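Local structure of hypothetical protein (2I1S) at residues A[47-58]-A[98-107]. The protein is of unknown function but belongs to the plasmid pRiA4b ORF-3-like protein family. Sequence-based numbering, arbitrary orientation.
Sequences WEDYHLHEFEMV and NKEALYTYDF
Y105 reaches from strand 100-105 into the loop 47-52, its ring lying in an offset stack on the indole of W47, with planes 30° apart and W47 CE3 3.4 Å from Y105 CD2. With CG opposite the backbone N (chi1 168°), the ring extends far enough for its hydroxyl to accept the amide hydrogen of Y50, N to OH 2.9 Å. Tyrosine suits this place because its flat face packs on indole while its polar end holds the loop; the same OH also bonds E142. A leucine here would probably leave the W47 face poorly packed and the Y50 amide without its acceptor. Beside it, the H51 imidazole lies between D106 OD1, 3.2 Å above one face near the rim, and Y50 CB over the other; the D106 carboxylate stacks on the ring, planes 21° apart, without hydrogen-bonding it, and H51 NE2 bonds D143.

Farther along, F55 and Y103 cross at an oblique angle, with Y103 CD1 3.3 Å from F55 CE1 and over the phenylalanine face, while H53 CD2 meets Y103 CE1 at 3.5 Å. These rings line the side of the sheet facing helix 34-44, where apolar F55 touches L37 and the Y103 hydroxyl bonds H38 and Q42. The other side carries E54, E56, L102 and T104, a more polar set fit for partial exposure. There, T104 OG1 hydrogen-bonds, at 2.6 Å, a water that donates to E54 O and L102 O. Near the loop, L52 CB sits over the F107 ring in a CH-pi contact.

Paired backbone bonds join E54 to T104 and E56 to L102, and N98 ND2 grips V58 O at 2.8 Å. The arrangement is an antiparallel strand pair inside a mixed sheet, one face packed on a helix, with an aromatic cluster packing the loop before strand 53-58.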
ATOM      1  N   TRP A  47      -7.337  -0.577   4.645  1.00 36.35           N
ATOM      2  CA  TRP A  47      -6.865  -1.255   5.834  1.00 35.20           C
ATOM      3  C   TRP A  47      -7.206  -0.434   7.096  1.00 34.97           C
ATOM      4  O   TRP A  47      -7.647   0.708   7.013  1.00 35.08           O
ATOM      5  CB  TRP A  47      -5.366  -1.554   5.699  1.00 33.64           C
ATOM      6  CG  TRP A  47      -5.042  -2.703   4.767  1.00 33.77           C
ATOM      7  CD1 TRP A  47      -5.860  -3.763   4.440  1.00 32.80           C
ATOM      8  CD2 TRP A  47      -3.799  -2.937   4.070  1.00 32.23           C
ATOM      9  NE1 TRP A  47      -5.214  -4.612   3.582  1.00 33.32           N
ATOM     10  CE2 TRP A  47      -3.951  -4.135   3.338  1.00 33.30           C
ATOM     11  CE3 TRP A  47      -2.574  -2.251   3.998  1.00 35.01           C
ATOM     12  CZ2 TRP A  47      -2.928  -4.656   2.525  1.00 33.49           C
ATOM     13  CZ3 TRP A  47      -1.550  -2.776   3.170  1.00 33.01           C
ATOM     14  CH2 TRP A  47      -1.733  -3.972   2.475  1.00 31.92           C
ATOM     15  N   GLU A  48      -6.988  -1.019   8.267  1.00 36.00           N
ATOM     16  CA  GLU A  48      -7.557  -0.495   9.512  1.00 36.08           C
ATOM     17  C   GLU A  48      -6.483  -0.047  10.535  1.00 36.14           C
ATOM     18  O   GLU A  48      -6.790   0.371  11.651  1.00 35.80           O
ATOM     19  CB  GLU A  48      -8.456  -1.574  10.127  1.00 36.24           C
ATOM     20  CG  GLU A  48      -9.801  -1.785   9.486  1.00 36.17           C
ATOM     21  CD  GLU A  48     -10.702  -0.620   9.694  1.00 38.05           C
ATOM     22  OE1 GLU A  48     -10.522   0.122  10.673  1.00 40.41           O
ATOM     23  OE2 GLU A  48     -11.599  -0.416   8.868  1.00 41.46           O
ATOM     24  N   ASP A  49      -5.230  -0.161  10.137  1.00 36.41           N
ATOM     25  CA  ASP A  49      -4.079   0.071  11.005  1.00 37.10           C
ATOM     26  C   ASP A  49      -4.047  -0.712  12.332  1.00 36.30           C
ATOM     27  O   ASP A  49      -3.735  -0.176  13.381  1.00 36.27           O
ATOM     28  CB  ASP A  49      -3.809   1.567  11.210  1.00 37.97           C
ATOM     29  CG  ASP A  49      -2.323   1.858  11.319  1.00 39.93           C
ATOM     30  OD1 ASP A  49      -1.504   0.922  11.162  1.00 42.29           O
ATOM     31  OD2 ASP A  49      -1.961   3.010  11.531  1.00 43.70           O
ATOM     32  N   TYR A  50      -4.322  -2.005  12.254  1.00 35.96           N
ATOM     33  CA  TYR A  50      -4.424  -2.850  13.439  1.00 35.07           C
ATOM     34  C   TYR A  50      -3.069  -3.399  13.830  1.00 35.40           C
ATOM     35  O   TYR A  50      -2.852  -3.808  14.994  1.00 34.77           O
ATOM     36  CB  TYR A  50      -5.237  -4.090  13.085  1.00 34.44           C
ATOM     37  CG  TYR A  50      -6.720  -3.897  12.929  1.00 32.71           C
ATOM     38  CD1 TYR A  50      -7.428  -3.162  13.857  1.00 32.35           C
ATOM     39  CD2 TYR A  50      -7.417  -4.524  11.886  1.00 29.37           C
ATOM     40  CE1 TYR A  50      -8.811  -3.006  13.738  1.00 34.47           C
ATOM     41  CE2 TYR A  50      -8.802  -4.402  11.762  1.00 31.21           C
ATOM     42  CZ  TYR A  50      -9.487  -3.629  12.689  1.00 32.31           C
ATOM     43  OH  TYR A  50     -10.840  -3.474  12.628  1.00 32.65           O
ATOM     44  N   HIS A  51      -2.175  -3.468  12.833  1.00 35.14           N
ATOM     45  CA  HIS A  51      -0.993  -4.311  12.953  1.00 33.62           C
ATOM     46  C   HIS A  51       0.254  -3.455  12.827  1.00 33.57           C
ATOM     47  O   HIS A  51       0.152  -2.260  12.570  1.00 32.74           O
ATOM     48  CB  HIS A  51      -1.005  -5.408  11.877  1.00 33.27           C
ATOM     49  CG  HIS A  51      -2.252  -6.228  11.861  1.00 33.68           C
ATOM     50  ND1 HIS A  51      -2.584  -7.115  12.879  1.00 35.09           N
ATOM     51  CD2 HIS A  51      -3.274  -6.265  10.976  1.00 29.54           C
ATOM     52  CE1 HIS A  51      -3.748  -7.678  12.598  1.00 34.46           C
ATOM     53  NE2 HIS A  51      -4.186  -7.173  11.449  1.00 31.95           N
ATOM     54  N   LEU A  52       1.417  -4.095  13.013  1.00 33.78           N
ATOM     55  CA  LEU A  52       2.708  -3.458  12.824  1.00 33.72           C
ATOM     56  C   LEU A  52       2.998  -3.277  11.337  1.00 33.89           C
ATOM     57  O   LEU A  52       2.480  -4.022  10.508  1.00 33.73           O
ATOM     58  CB  LEU A  52       3.822  -4.244  13.552  1.00 32.19           C
ATOM     59  CG  LEU A  52       3.610  -4.430  15.051  1.00 31.89           C
ATOM     60  CD1 LEU A  52       4.773  -5.167  15.682  1.00 29.93           C
ATOM     61  CD2 LEU A  52       3.363  -3.108  15.791  1.00 29.26           C
ATOM     62  N   HIS A  53       3.806  -2.265  11.024  1.00 34.86           N
ATOM     63  CA  HIS A  53       4.313  -2.041   9.668  1.00 35.63           C
ATOM     64  C   HIS A  53       5.800  -1.626   9.637  1.00 36.52           C
ATOM     65  O   HIS A  53       6.376  -1.256  10.657  1.00 37.57           O
ATOM     66  CB  HIS A  53       3.436  -1.033   8.916  1.00 34.91           C
ATOM     67  CG  HIS A  53       3.780   0.374   9.203  1.00 32.71           C
ATOM     68  ND1 HIS A  53       3.192   1.084  10.228  1.00 33.63           N
ATOM     69  CD2 HIS A  53       4.694   1.198   8.639  1.00 30.20           C
ATOM     70  CE1 HIS A  53       3.717   2.297  10.265  1.00 32.80           C
ATOM     71  NE2 HIS A  53       4.639   2.384   9.321  1.00 30.02           N
ATOM     72  N   GLU A  54       6.436  -1.729   8.474  1.00 37.23           N
ATOM     73  CA  GLU A  54       7.731  -1.085   8.259  1.00 37.56           C
ATOM     74  C   GLU A  54       8.037  -0.972   6.780  1.00 36.54           C
ATOM     75  O   GLU A  54       7.447  -1.689   5.984  1.00 37.17           O
ATOM     76  CB  GLU A  54       8.870  -1.761   9.034  1.00 37.99           C
ATOM     77  CG  GLU A  54       9.389  -3.044   8.460  1.00 41.23           C
ATOM     78  CD  GLU A  54      10.705  -3.451   9.123  1.00 46.39           C
ATOM     79  OE1 GLU A  54      11.153  -2.714  10.037  1.00 47.53           O
ATOM     80  OE2 GLU A  54      11.284  -4.503   8.732  1.00 48.51           O
ATOM     81  N   PHE A  55       8.892  -0.012   6.443  1.00 35.25           N
ATOM     82  CA  PHE A  55       9.439   0.164   5.119  1.00 35.16           C
ATOM     83  C   PHE A  55      10.892  -0.356   5.129  1.00 36.15           C
ATOM     84  O   PHE A  55      11.594  -0.255   6.149  1.00 35.25           O
ATOM     85  CB  PHE A  55       9.453   1.638   4.708  1.00 34.68           C
ATOM     86  CG  PHE A  55       8.105   2.324   4.768  1.00 34.36           C
ATOM     87  CD1 PHE A  55       7.320   2.446   3.621  1.00 31.69           C
ATOM     88  CD2 PHE A  55       7.628   2.873   5.977  1.00 33.81           C
ATOM     89  CE1 PHE A  55       6.069   3.079   3.672  1.00 30.67           C
ATOM     90  CE2 PHE A  55       6.388   3.509   6.037  1.00 34.22           C
ATOM     91  CZ  PHE A  55       5.596   3.607   4.858  1.00 32.50           C
ATOM     92  N   GLU A  56      11.298  -0.948   4.009  1.00 36.71           N
ATOM     93  CA  GLU A  56      12.692  -1.239   3.701  1.00 38.86           C
ATOM     94  C   GLU A  56      13.044  -0.460   2.428  1.00 38.08           C
ATOM     95  O   GLU A  56      12.393  -0.618   1.402  1.00 37.41           O
ATOM     96  CB  GLU A  56      12.888  -2.718   3.388  1.00 38.51           C
ATOM     97  CG  GLU A  56      12.972  -3.657   4.568  1.00 42.11           C
ATOM     98  CD  GLU A  56      13.238  -5.103   4.136  1.00 42.50           C
ATOM     99  OE1 GLU A  56      13.490  -5.356   2.912  1.00 46.60           O
ATOM    100  OE2 GLU A  56      13.195  -5.986   5.032  1.00 48.95           O
ATOM    101  N   MET A  57      14.080   0.361   2.487  1.00 38.50           N
ATOM    102  CA  MET A  57      14.512   1.130   1.302  1.00 38.73           C
ATOM    103  C   MET A  57      16.028   1.347   1.350  1.00 39.82           C
ATOM    104  O   MET A  57      16.596   1.540   2.435  1.00 40.20           O
ATOM    105  CB  MET A  57      13.733   2.459   1.252  1.00 38.54           C
ATOM    106  CG  MET A  57      13.964   3.316   0.038  1.00 39.11           C
ATOM    107  SD  MET A  57      12.626   4.480  -0.284  1.00 36.38           S
ATOM    108  CE  MET A  57      12.944   4.644  -2.009  1.00 35.99           C
ATOM    109  N   VAL A  58      16.683   1.279   0.187  1.00 40.65           N
ATOM    110  CA  VAL A  58      18.060   1.780   0.032  1.00 40.77           C
ATOM    111  C   VAL A  58      18.155   3.298   0.327  1.00 41.59           C
ATOM    112  O   VAL A  58      17.379   4.106  -0.220  1.00 41.55           O
ATOM    113  CB  VAL A  58      18.626   1.498  -1.401  1.00 40.85           C
ATOM    114  CG1 VAL A  58      19.871   2.313  -1.671  1.00 38.88           C
ATOM    115  CG2 VAL A  58      18.902   0.018  -1.590  1.00 40.00           C
ATOM    116  N   ASN A  98      16.550   6.026  -7.566  1.00 45.03           N
ATOM    117  CA  ASN A  98      16.301   5.244  -6.358  1.00 44.58           C
ATOM    118  C   ASN A  98      14.808   5.286  -6.105  1.00 43.84           C
ATOM    119  O   ASN A  98      14.334   6.000  -5.215  1.00 44.64           O
ATOM    120  CB  ASN A  98      17.083   5.779  -5.143  1.00 44.35           C
ATOM    121  CG  ASN A  98      17.158   4.756  -4.007  1.00 44.10           C
ATOM    122  OD1 ASN A  98      17.536   3.610  -4.242  1.00 45.35           O
ATOM    123  ND2 ASN A  98      16.785   5.157  -2.780  1.00 42.46           N
ATOM    124  N   LYS A  99      14.069   4.517  -6.896  1.00 43.22           N
ATOM    125  CA  LYS A  99      12.628   4.739  -7.056  1.00 43.24           C
ATOM    126  C   LYS A  99      11.690   3.814  -6.275  1.00 42.91           C
ATOM    127  O   LYS A  99      10.482   4.106  -6.185  1.00 42.93           O
ATOM    128  CB  LYS A  99      12.222   4.827  -8.535  1.00 42.92           C
ATOM    129  CG  LYS A  99      12.722   3.729  -9.446  1.00 44.50           C
ATOM    130  CD  LYS A  99      12.264   3.982 -10.879  1.00 44.42           C
ATOM    131  CE  LYS A  99      12.398   5.463 -11.278  1.00 46.72           C
ATOM    132  NZ  LYS A  99      11.799   5.803 -12.634  1.00 44.58           N
ATOM    133  N   GLU A 100      12.250   2.763  -5.654  1.00 41.78           N
ATOM    134  CA  GLU A 100      11.451   1.708  -5.033  1.00 41.30           C
ATOM    135  C   GLU A 100      11.665   1.488  -3.513  1.00 39.71           C
ATOM    136  O   GLU A 100      12.783   1.583  -3.018  1.00 39.35           O
ATOM    137  CB  GLU A 100      11.632   0.402  -5.815  1.00 41.67           C
ATOM    138  CG  GLU A 100      10.391  -0.502  -5.796  1.00 47.34           C
ATOM    139  CD  GLU A 100      10.435  -1.553  -6.887  1.00 52.97           C
ATOM    140  OE1 GLU A 100      11.406  -2.346  -6.892  1.00 54.48           O
ATOM    141  OE2 GLU A 100       9.501  -1.593  -7.734  1.00 55.98           O
ATOM    142  N   ALA A 101      10.571   1.211  -2.796  1.00 38.04           N
ATOM    143  CA  ALA A 101      10.587   0.811  -1.380  1.00 36.70           C
ATOM    144  C   ALA A 101       9.777  -0.453  -1.237  1.00 36.09           C
ATOM    145  O   ALA A 101       8.913  -0.740  -2.062  1.00 36.30           O
ATOM    146  CB  ALA A 101       9.939   1.879  -0.518  1.00 36.27           C
ATOM    147  N   LEU A 102      10.056  -1.216  -0.191  1.00 35.12           N
ATOM    148  CA  LEU A 102       9.148  -2.275   0.237  1.00 34.51           C
ATOM    149  C   LEU A 102       8.442  -1.931   1.570  1.00 33.28           C
ATOM    150  O   LEU A 102       9.093  -1.622   2.571  1.00 33.61           O
ATOM    151  CB  LEU A 102       9.877  -3.605   0.330  1.00 33.89           C
ATOM    152  CG  LEU A 102       8.963  -4.793   0.684  1.00 35.74           C
ATOM    153  CD1 LEU A 102       8.003  -5.190  -0.461  1.00 33.27           C
ATOM    154  CD2 LEU A 102       9.853  -5.977   1.145  1.00 34.70           C
ATOM    155  N   TYR A 103       7.124  -2.011   1.567  1.00 32.10           N
ATOM    156  CA  TYR A 103       6.294  -1.789   2.758  1.00 31.52           C
ATOM    157  C   TYR A 103       5.687  -3.106   3.204  1.00 31.41           C
ATOM    158  O   TYR A 103       4.983  -3.745   2.437  1.00 31.86           O
ATOM    159  CB  TYR A 103       5.171  -0.807   2.409  1.00 30.47           C
ATOM    160  CG  TYR A 103       4.111  -0.537   3.455  1.00 30.08           C
ATOM    161  CD1 TYR A 103       4.330   0.365   4.493  1.00 32.06           C
ATOM    162  CD2 TYR A 103       2.855  -1.122   3.369  1.00 31.80           C
ATOM    163  CE1 TYR A 103       3.330   0.659   5.440  1.00 31.69           C
ATOM    164  CE2 TYR A 103       1.839  -0.832   4.311  1.00 30.96           C
ATOM    165  CZ  TYR A 103       2.076   0.064   5.340  1.00 32.54           C
ATOM    166  OH  TYR A 103       1.050   0.390   6.252  1.00 30.03           O
ATOM    167  N   THR A 104       5.950  -3.492   4.440  1.00 31.77           N
ATOM    168  CA  THR A 104       5.311  -4.640   5.062  1.00 32.39           C
ATOM    169  C   THR A 104       4.305  -4.160   6.137  1.00 32.65           C
ATOM    170  O   THR A 104       4.602  -3.290   6.961  1.00 32.47           O
ATOM    171  CB  THR A 104       6.383  -5.608   5.666  1.00 32.67           C
ATOM    172  OG1 THR A 104       7.321  -5.978   4.642  1.00 33.02           O
ATOM    173  CG2 THR A 104       5.744  -6.892   6.263  1.00 32.49           C
ATOM    174  N   TYR A 105       3.101  -4.721   6.092  1.00 32.72           N
ATOM    175  CA  TYR A 105       2.059  -4.438   7.046  1.00 32.48           C
ATOM    176  C   TYR A 105       1.488  -5.788   7.509  1.00 33.43           C
ATOM    177  O   TYR A 105       1.160  -6.649   6.674  1.00 33.80           O
ATOM    178  CB  TYR A 105       0.978  -3.562   6.396  1.00 32.02           C
ATOM    179  CG  TYR A 105      -0.287  -3.443   7.225  1.00 32.07           C
ATOM    180  CD1 TYR A 105      -0.252  -2.836   8.505  1.00 32.77           C
ATOM    181  CD2 TYR A 105      -1.508  -3.973   6.768  1.00 28.67           C
ATOM    182  CE1 TYR A 105      -1.407  -2.727   9.306  1.00 29.60           C
ATOM    183  CE2 TYR A 105      -2.671  -3.865   7.545  1.00 27.19           C
ATOM    184  CZ  TYR A 105      -2.605  -3.248   8.843  1.00 30.32           C
ATOM    185  OH  TYR A 105      -3.737  -3.115   9.660  1.00 29.60           O
ATOM    186  N   ASP A 106       1.367  -5.969   8.832  1.00 34.26           N
ATOM    187  CA  ASP A 106       0.885  -7.217   9.448  1.00 34.74           C
ATOM    188  C   ASP A 106       1.993  -8.240   9.402  1.00 34.96           C
ATOM    189  O   ASP A 106       2.213  -8.874   8.371  1.00 35.16           O
ATOM    190  CB  ASP A 106      -0.400  -7.776   8.765  1.00 35.06           C
ATOM    191  CG  ASP A 106      -1.124  -8.836   9.619  1.00 35.14           C
ATOM    192  OD1 ASP A 106      -2.346  -8.988   9.491  1.00 34.14           O
ATOM    193  OD2 ASP A 106      -0.475  -9.519  10.442  1.00 38.02           O
ATOM    194  N   PHE A 107       2.683  -8.414  10.523  1.00 34.84           N
ATOM    195  CA  PHE A 107       3.820  -9.326  10.603  1.00 34.86           C
ATOM    196  C   PHE A 107       3.383 -10.782  10.767  1.00 35.10           C
ATOM    197  O   PHE A 107       4.238 -11.686  10.835  1.00 34.97           O
ATOM    198  CB  PHE A 107       4.805  -8.881  11.732  1.00 34.94           C
ATOM    199  CG  PHE A 107       5.442  -7.521  11.471  1.00 35.34           C
ATOM    200  CD1 PHE A 107       5.286  -6.885  10.222  1.00 34.18           C
ATOM    201  CD2 PHE A 107       6.218  -6.902  12.441  1.00 34.48           C
ATOM    202  CE1 PHE A 107       5.847  -5.654   9.959  1.00 34.93           C
ATOM    203  CE2 PHE A 107       6.805  -5.654  12.189  1.00 33.93           C
ATOM    204  CZ  PHE A 107       6.619  -5.026  10.959  1.00 35.46           C
TER
HETATM  205  O   HOH W   1       1.708  -7.223  13.046  1.00 64.73           O
HETATM  206  O   HOH W   2       8.997  -3.992   4.362  1.00 44.13           O
HETATM  207  O   HOH W   3      15.220   0.305  -2.227  1.00 60.01           O